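Local coordinates for protein cytochrome C2 (Rhodospirillum rubrum, PDB 3C2C) that probably carries single electrons between partners of the photosynthetic and respiratory chains by way of a c-type haem, at residues A68-V71 with F77-E80; Y70-K75 with D99-V104. All coordinates share one frame; numbering follows the deposited sequence.

Contact 1 (A68-V71 with F77-E80); sequences AAYV and FVLE. With HEM (protoporphyrin IX containing Fe), chain B.
The phenol oxygen of Y70, the tyrosine that meets F77 across the contact, is hydrogen-bonded to the hydroxyl of Y52, and the same OH lies 3.4 Å from haem atom C1A. The ring lies between the haem and helix 74-82: CE2 of Y70 is 3.7 Å from haem atom C3A, and the CD1/CE1 side faces F77 and V78. Y70 and F77 form an offset edge-to-face pair: the edge of the tyrosine is turned toward the face of the phenylalanine, the planes stand at 77°, and CD1 of Y70 comes within 3.8 Å of CD1 of F77. The methylene of Y70 adds a CH-pi contact, its CB sitting over the middle of the F77 ring at 4.1 Å from the centroid. The CG of F77 stands anti to its own N (chi1 -166°), which carries the ring against the backbone of helix 64-72. There CD2 of F77 reaches 3.5 Å from the backbone N of Y70, while the methyl of A69 meets the rim of the F77 ring near its plane. In the cytochrome c fold this is where the successive helices 64-72 and 74-82 fold against each other beside the haem pocket. Further along helix 74-82, CG1 of V78 lies at the edge of the Y70 ring, near its plane, 4.2 Å from CE1 of Y70. Helix 50-57 packs on the same two residues of helix 74-82, M55 touching both F77 and V78.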
loop_
_atom_site.group_PDB
_atom_site.type_symbol
_atom_site.label_atom_id
_atom_site.label_comp_id
_atom_site.label_asym_id
_atom_site.label_seq_id
_atom_site.Cartn_x
_atom_site.Cartn_y
_atom_site.Cartn_z
ATOM N N ALA A 68 -6.292 -3.241 3.555
ATOM C CA ALA A 68 -6.659 -3.208 5.012
ATOM C C ALA A 68 -5.643 -4.043 5.670
ATOM O O ALA A 68 -5.314 -3.696 6.816
ATOM C CB ALA A 68 -8.095 -3.332 5.360
ATOM N N ALA A 69 -5.514 -5.370 5.388
ATOM C CA ALA A 69 -4.587 -6.270 6.095
ATOM C C ALA A 69 -3.131 -5.780 5.966
ATOM O O ALA A 69 -2.315 -5.865 6.889
ATOM C CB ALA A 69 -4.813 -7.529 5.332
ATOM N N TYR A 70 -2.786 -5.342 4.725
ATOM C CA TYR A 70 -1.396 -4.822 4.547
ATOM C C TYR A 70 -1.006 -3.716 5.492
ATOM O O TYR A 70 0.052 -3.750 6.076
ATOM C CB TYR A 70 -1.338 -4.302 3.063
ATOM C CG TYR A 70 0.052 -3.894 2.816
ATOM C CD1 TYR A 70 1.218 -4.642 2.670
ATOM C CD2 TYR A 70 0.269 -2.516 2.483
ATOM C CE1 TYR A 70 2.510 -4.234 2.396
ATOM C CE2 TYR A 70 1.542 -2.011 2.192
ATOM C CZ TYR A 70 2.606 -2.882 1.952
ATOM O OH TYR A 70 3.810 -2.298 1.653
ATOM N N VAL A 71 -1.918 -2.721 5.464
ATOM C CA VAL A 71 -1.364 -1.431 6.147
ATOM C C VAL A 71 -1.394 -1.645 7.715
ATOM O O VAL A 71 -0.704 -0.894 8.429
ATOM C CB VAL A 71 -2.217 -0.147 5.892
ATOM C CG1 VAL A 71 -2.111 0.144 4.422
ATOM C CG2 VAL A 71 -3.676 -0.185 6.460
ATOM N N PHE A 77 1.924 -9.193 6.363
ATOM C CA PHE A 77 1.317 -9.316 5.124
ATOM C C PHE A 77 2.279 -10.046 4.171
ATOM O O PHE A 77 1.644 -10.879 3.411
ATOM C CB PHE A 77 0.605 -8.158 4.496
ATOM C CG PHE A 77 -0.290 -8.235 3.373
ATOM C CD1 PHE A 77 0.088 -8.234 2.034
ATOM C CD2 PHE A 77 -1.646 -8.434 3.619
ATOM C CE1 PHE A 77 -0.745 -8.194 0.972
ATOM C CE2 PHE A 77 -2.538 -8.395 2.514
ATOM C CZ PHE A 77 -2.092 -8.236 1.158
ATOM N N VAL A 78 3.330 -9.447 3.613
ATOM C CA VAL A 78 4.143 -9.996 2.568
ATOM C C VAL A 78 4.560 -11.503 2.971
ATOM O O VAL A 78 4.702 -12.196 1.917
ATOM C CB VAL A 78 5.259 -9.174 2.011
ATOM C CG1 VAL A 78 4.536 -7.816 1.789
ATOM C CG2 VAL A 78 6.531 -9.091 2.718
ATOM N N LEU A 79 4.922 -11.878 4.065
ATOM C CA LEU A 79 5.131 -13.361 4.337
ATOM C C LEU A 79 4.008 -14.268 3.897
ATOM O O LEU A 79 4.213 -15.303 3.288
ATOM C CB LEU A 79 5.392 -13.567 5.889
ATOM C CG LEU A 79 6.699 -13.604 6.613
ATOM C CD1 LEU A 79 7.796 -14.273 5.911
ATOM C CD2 LEU A 79 7.164 -13.037 7.957
ATOM N N GLU A 80 2.901 -13.895 4.464
ATOM C CA GLU A 80 1.582 -14.521 4.373
ATOM C C GLU A 80 1.242 -14.712 2.969
ATOM O O GLU A 80 1.061 -15.857 2.366
ATOM C CB GLU A 80 0.442 -14.073 5.292
ATOM C CG GLU A 80 -1.035 -14.402 5.098
ATOM C CD GLU A 80 -2.152 -14.159 6.089
HETATM C CHA HEM B . 5.009 0.263 -0.387
HETATM C CHB HEM B . 0.837 2.287 1.274
HETATM C CHC HEM B . 3.454 4.633 4.712
HETATM C CHD HEM B . 7.560 3.008 2.799
HETATM C C1A HEM B . 3.667 0.595 -0.109
HETATM C C2A HEM B . 2.543 -0.011 -0.792
HETATM C C3A HEM B . 1.432 0.617 -0.432
HETATM C C4A HEM B . 1.763 1.501 0.693
HETATM C CMA HEM B . -0.050 0.227 -0.863
HETATM C CAA HEM B . 2.707 -1.116 -1.936
HETATM C CBA HEM B . 2.546 -0.624 -3.421
HETATM C CGA HEM B . 2.812 -1.676 -4.437
HETATM O O1A HEM B . 2.690 -2.946 -4.132
HETATM O O2A HEM B . 2.943 -1.246 -5.594
HETATM C C1B HEM B . 1.291 3.227 2.261
HETATM C C2B HEM B . 0.371 3.967 3.060
HETATM C C3B HEM B . 1.147 4.549 4.000
HETATM C C4B HEM B . 2.474 4.114 3.939
HETATM C CMB HEM B . -1.141 4.197 2.698
HETATM C CAB HEM B . 0.634 5.404 5.263
HETATM C CBB HEM B . -0.625 5.033 5.889
HETATM C C1C HEM B . 4.734 4.354 4.483
HETATM C C2C HEM B . 5.925 5.034 5.221
HETATM C C3C HEM B . 7.021 4.440 4.774
HETATM C C4C HEM B . 6.655 3.718 3.547
HETATM C CMC HEM B . 5.600 5.792 6.502
HETATM C CAC HEM B . 8.491 4.658 5.217
HETATM C CBC HEM B . 8.909 4.794 6.510
HETATM C C1D HEM B . 7.227 2.092 1.823
HETATM C C2D HEM B . 8.141 1.297 1.076
HETATM C C3D HEM B . 7.444 0.557 0.193
HETATM C C4D HEM B . 6.062 0.767 0.406
HETATM C CMD HEM B . 9.690 1.452 1.344
HETATM C CAD HEM B . 8.014 -0.524 -0.789
HETATM C CBD HEM B . 8.337 -1.728 0.087
HETATM C CGD HEM B . 9.313 -2.734 -0.481
HETATM O O1D HEM B . 9.419 -2.891 -1.727
HETATM O O2D HEM B . 9.911 -3.521 0.377
HETATM N NA HEM B . 3.142 1.493 0.742
HETATM N NB HEM B . 2.569 3.246 2.885
HETATM N NC HEM B . 5.275 3.572 3.514
HETATM N ND HEM B . 5.914 1.751 1.456
HETATM FE FE HEM B . 4.245 2.529 2.126
#

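Contact 2 (Y70-K75 with D99-V104); sequences YVKNPK and DEIENV. Unlike the reference sequence in segment 70-75: N73 (reference Asp). With HEM (protoporphyrin IX containing Fe), chain B.
Apolar packing of V71 and K72 on I101 joins the C-terminal end of helix 64-72 to helix 98-108, the C-terminal helix of the cytochrome c fold. V71 and I101 lie alongside each other and point in opposite directions. With chi1 at -66°, V71 places CG1 beside its own backbone N and leaves CG2 against both branches of the isoleucine, 3.7 Å from I101 CG1 and 3.8 Å from I101 CG2. The extended end of I101 runs on to K72, whose aliphatic stem crosses it at about a right angle, CG of K72 being 3.8 Å from CD1 of I101. The lysine thus contributes methylenes to the contact, while its NZ makes a long, weak ion pair with D98. Beyond V71 and K72 the chain turns, with N73 N hydrogen-bonded to Y70 O at 3.0 Å, and N73 then takes the N-cap position of helix 74-82. The turn brings CG of P74 over one face of the Y70 ring, offset toward its rim. A leucine in place of Y70 would probably leave P74 without that flat surface and the hydroxyl of Y52 without its phenol partner. Farther round helix 98-108, V104 packs on V10 of helix 4-10, and E100 forms a salt bridge with K13 just beyond it, so helix 98-108 lies between helix 4-10 and helix 64-72.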
loop_
_atom_site.group_PDB
_atom_site.type_symbol
_atom_site.label_atom_id
_atom_site.label_comp_id
_atom_site.label_asym_id
_atom_site.label_seq_id
_atom_site.Cartn_x
_atom_site.Cartn_y
_atom_site.Cartn_z
ATOM N N TYR A 70 -2.786 -5.342 4.725
ATOM C CA TYR A 70 -1.396 -4.822 4.547
ATOM C C TYR A 70 -1.006 -3.716 5.492
ATOM O O TYR A 70 0.052 -3.750 6.076
ATOM C CB TYR A 70 -1.338 -4.302 3.063
ATOM C CG TYR A 70 0.052 -3.894 2.816
ATOM C CD1 TYR A 70 1.218 -4.642 2.670
ATOM C CD2 TYR A 70 0.269 -2.516 2.483
ATOM C CE1 TYR A 70 2.510 -4.234 2.396
ATOM C CE2 TYR A 70 1.542 -2.011 2.192
ATOM C CZ TYR A 70 2.606 -2.882 1.952
ATOM O OH TYR A 70 3.810 -2.298 1.653
ATOM N N VAL A 71 -1.918 -2.721 5.464
ATOM C CA VAL A 71 -1.364 -1.431 6.147
ATOM C C VAL A 71 -1.394 -1.645 7.715
ATOM O O VAL A 71 -0.704 -0.894 8.429
ATOM C CB VAL A 71 -2.217 -0.147 5.892
ATOM C CG1 VAL A 71 -2.111 0.144 4.422
ATOM C CG2 VAL A 71 -3.676 -0.185 6.460
ATOM N N LYS A 72 -1.959 -2.803 8.106
ATOM C CA LYS A 72 -1.917 -3.116 9.539
ATOM C C LYS A 72 -0.552 -3.646 10.018
ATOM O O LYS A 72 -0.159 -3.478 11.194
ATOM C CB LYS A 72 -2.963 -4.153 10.169
ATOM C CG LYS A 72 -4.338 -4.085 9.547
ATOM C CD LYS A 72 -5.731 -4.436 10.311
ATOM C CE LYS A 72 -6.694 -4.704 9.103
ATOM N NZ LYS A 72 -8.200 -4.673 9.149
ATOM N N ASN A 73 0.131 -4.218 9.019
ATOM C CA ASN A 73 1.424 -4.960 9.414
ATOM C C ASN A 73 1.953 -5.368 8.102
ATOM O O ASN A 73 1.698 -6.539 7.552
ATOM C CB ASN A 73 1.109 -6.108 10.368
ATOM C CG ASN A 73 2.393 -6.737 10.889
ATOM O OD1 ASN A 73 3.477 -6.543 10.321
ATOM N ND2 ASN A 73 2.110 -7.618 11.796
ATOM N N PRO A 74 2.609 -4.532 7.327
ATOM C CA PRO A 74 3.122 -5.009 6.010
ATOM C C PRO A 74 3.987 -6.291 6.057
ATOM O O PRO A 74 3.965 -7.098 5.080
ATOM C CB PRO A 74 4.090 -3.835 5.558
ATOM C CG PRO A 74 3.433 -2.709 6.233
ATOM C CD PRO A 74 3.098 -3.206 7.599
ATOM N N LYS A 75 4.933 -6.444 7.029
ATOM C CA LYS A 75 5.836 -7.526 7.084
ATOM C C LYS A 75 5.093 -8.895 7.271
ATOM O O LYS A 75 5.432 -9.833 6.468
ATOM C CB LYS A 75 7.126 -7.584 8.018
ATOM N N ASP A 99 -10.407 2.751 12.412
ATOM C CA ASP A 99 -11.127 3.879 11.701
ATOM C C ASP A 99 -10.140 4.429 10.652
ATOM O O ASP A 99 -10.549 4.829 9.656
ATOM C CB ASP A 99 -11.705 4.822 12.718
ATOM C CG ASP A 99 -10.673 5.588 13.653
ATOM O OD1 ASP A 99 -10.751 6.875 13.248
ATOM O OD2 ASP A 99 -9.798 5.624 14.664
ATOM N N GLU A 100 -8.862 4.719 11.116
ATOM C CA GLU A 100 -7.802 5.214 10.259
ATOM C C GLU A 100 -7.659 4.411 8.999
ATOM O O GLU A 100 -7.536 5.000 7.931
ATOM C CB GLU A 100 -6.480 5.494 10.977
ATOM C CG GLU A 100 -6.570 6.557 12.100
ATOM C CD GLU A 100 -5.337 7.026 12.733
ATOM O OE1 GLU A 100 -5.130 8.020 13.508
ATOM O OE2 GLU A 100 -4.302 6.396 12.292
ATOM N N ILE A 101 -7.641 2.984 9.167
ATOM C CA ILE A 101 -7.311 2.248 7.984
ATOM C C ILE A 101 -8.432 2.464 6.995
ATOM O O ILE A 101 -8.258 2.470 5.782
ATOM C CB ILE A 101 -7.290 0.789 8.633
ATOM C CG1 ILE A 101 -5.900 0.538 9.308
ATOM C CG2 ILE A 101 -7.355 -0.288 7.500
ATOM C CD1 ILE A 101 -5.726 -0.580 10.238
ATOM N N GLU A 102 -9.692 2.248 7.617
ATOM C CA GLU A 102 -10.835 2.368 6.727
ATOM C C GLU A 102 -10.909 3.685 5.921
ATOM O O GLU A 102 -11.153 3.781 4.750
ATOM C CB GLU A 102 -12.147 2.092 7.497
ATOM N N ASN A 103 -10.759 4.832 6.635
ATOM C CA ASN A 103 -10.629 6.255 6.083
ATOM C C ASN A 103 -9.484 6.377 5.079
ATOM O O ASN A 103 -9.794 6.815 3.938
ATOM C CB ASN A 103 -10.522 7.106 7.322
ATOM C CG ASN A 103 -11.760 7.226 8.247
ATOM O OD1 ASN A 103 -12.917 6.849 7.825
ATOM N ND2 ASN A 103 -11.610 7.976 9.349
ATOM N N VAL A 104 -8.284 5.926 5.373
ATOM C CA VAL A 104 -7.137 5.997 4.378
ATOM C C VAL A 104 -7.479 5.332 3.086
ATOM O O VAL A 104 -7.142 5.669 1.933
ATOM C CB VAL A 104 -5.771 5.371 4.850
ATOM C CG1 VAL A 104 -4.751 6.256 4.119
ATOM C CG2 VAL A 104 -5.733 5.809 6.292
HETATM C CHA HEM B . 5.009 0.263 -0.387
HETATM C CHB HEM B . 0.837 2.287 1.274
HETATM C CHC HEM B . 3.454 4.633 4.712
HETATM C CHD HEM B . 7.560 3.008 2.799
HETATM C C1A HEM B . 3.667 0.595 -0.109
HETATM C C2A HEM B . 2.543 -0.011 -0.792
HETATM C C3A HEM B . 1.432 0.617 -0.432
HETATM C C4A HEM B . 1.763 1.501 0.693
HETATM C CMA HEM B . -0.050 0.227 -0.863
HETATM C CAA HEM B . 2.707 -1.116 -1.936
HETATM C CBA HEM B . 2.546 -0.624 -3.421
HETATM C CGA HEM B . 2.812 -1.676 -4.437
HETATM O O1A HEM B . 2.690 -2.946 -4.132
HETATM O O2A HEM B . 2.943 -1.246 -5.594
HETATM C C1B HEM B . 1.291 3.227 2.261
HETATM C C2B HEM B . 0.371 3.967 3.060
HETATM C C3B HEM B . 1.147 4.549 4.000
HETATM C C4B HEM B . 2.474 4.114 3.939
HETATM C CMB HEM B . -1.141 4.197 2.698
HETATM C CAB HEM B . 0.634 5.404 5.263
HETATM C CBB HEM B . -0.625 5.033 5.889
HETATM C C1C HEM B . 4.734 4.354 4.483
HETATM C C2C HEM B . 5.925 5.034 5.221
HETATM C C3C HEM B . 7.021 4.440 4.774
HETATM C C4C HEM B . 6.655 3.718 3.547
HETATM C CMC HEM B . 5.600 5.792 6.502
HETATM C CAC HEM B . 8.491 4.658 5.217
HETATM C CBC HEM B . 8.909 4.794 6.510
HETATM C C1D HEM B . 7.227 2.092 1.823
HETATM C C2D HEM B . 8.141 1.297 1.076
HETATM C C3D HEM B . 7.444 0.557 0.193
HETATM C C4D HEM B . 6.062 0.767 0.406
HETATM C CMD HEM B . 9.690 1.452 1.344
HETATM C CAD HEM B . 8.014 -0.524 -0.789
HETATM C CBD HEM B . 8.337 -1.728 0.087
HETATM C CGD HEM B . 9.313 -2.734 -0.481
HETATM O O1D HEM B . 9.419 -2.891 -1.727
HETATM O O2D HEM B . 9.911 -3.521 0.377
HETATM N NA HEM B . 3.142 1.493 0.742
HETATM N NB HEM B . 2.569 3.246 2.885
HETATM N NC HEM B . 5.275 3.572 3.514
HETATM N ND HEM B . 5.914 1.751 1.456
HETATM FE FE HEM B . 4.245 2.529 2.126
#

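In the fold
Both contacts start from helix 64-72 and are largely buried, yet they use different faces of it. Contact 1 lies on the haem side, where aromatic rings meet edge to face and a phenol finds a polar partner. Contact 2 is purely aliphatic across its two helices and reaches the surface at the exposed lysine K72. They also differ in span: contact 1 joins consecutive helices separated by a short turn, whereas contact 2 ties the same region to a helix distant in sequence, the C-terminal one. Their centres lie about 9 Å apart and they touch directly, A68 CB packing 3.8 Å from I101 CG2, while Y70 and V71 belong to both.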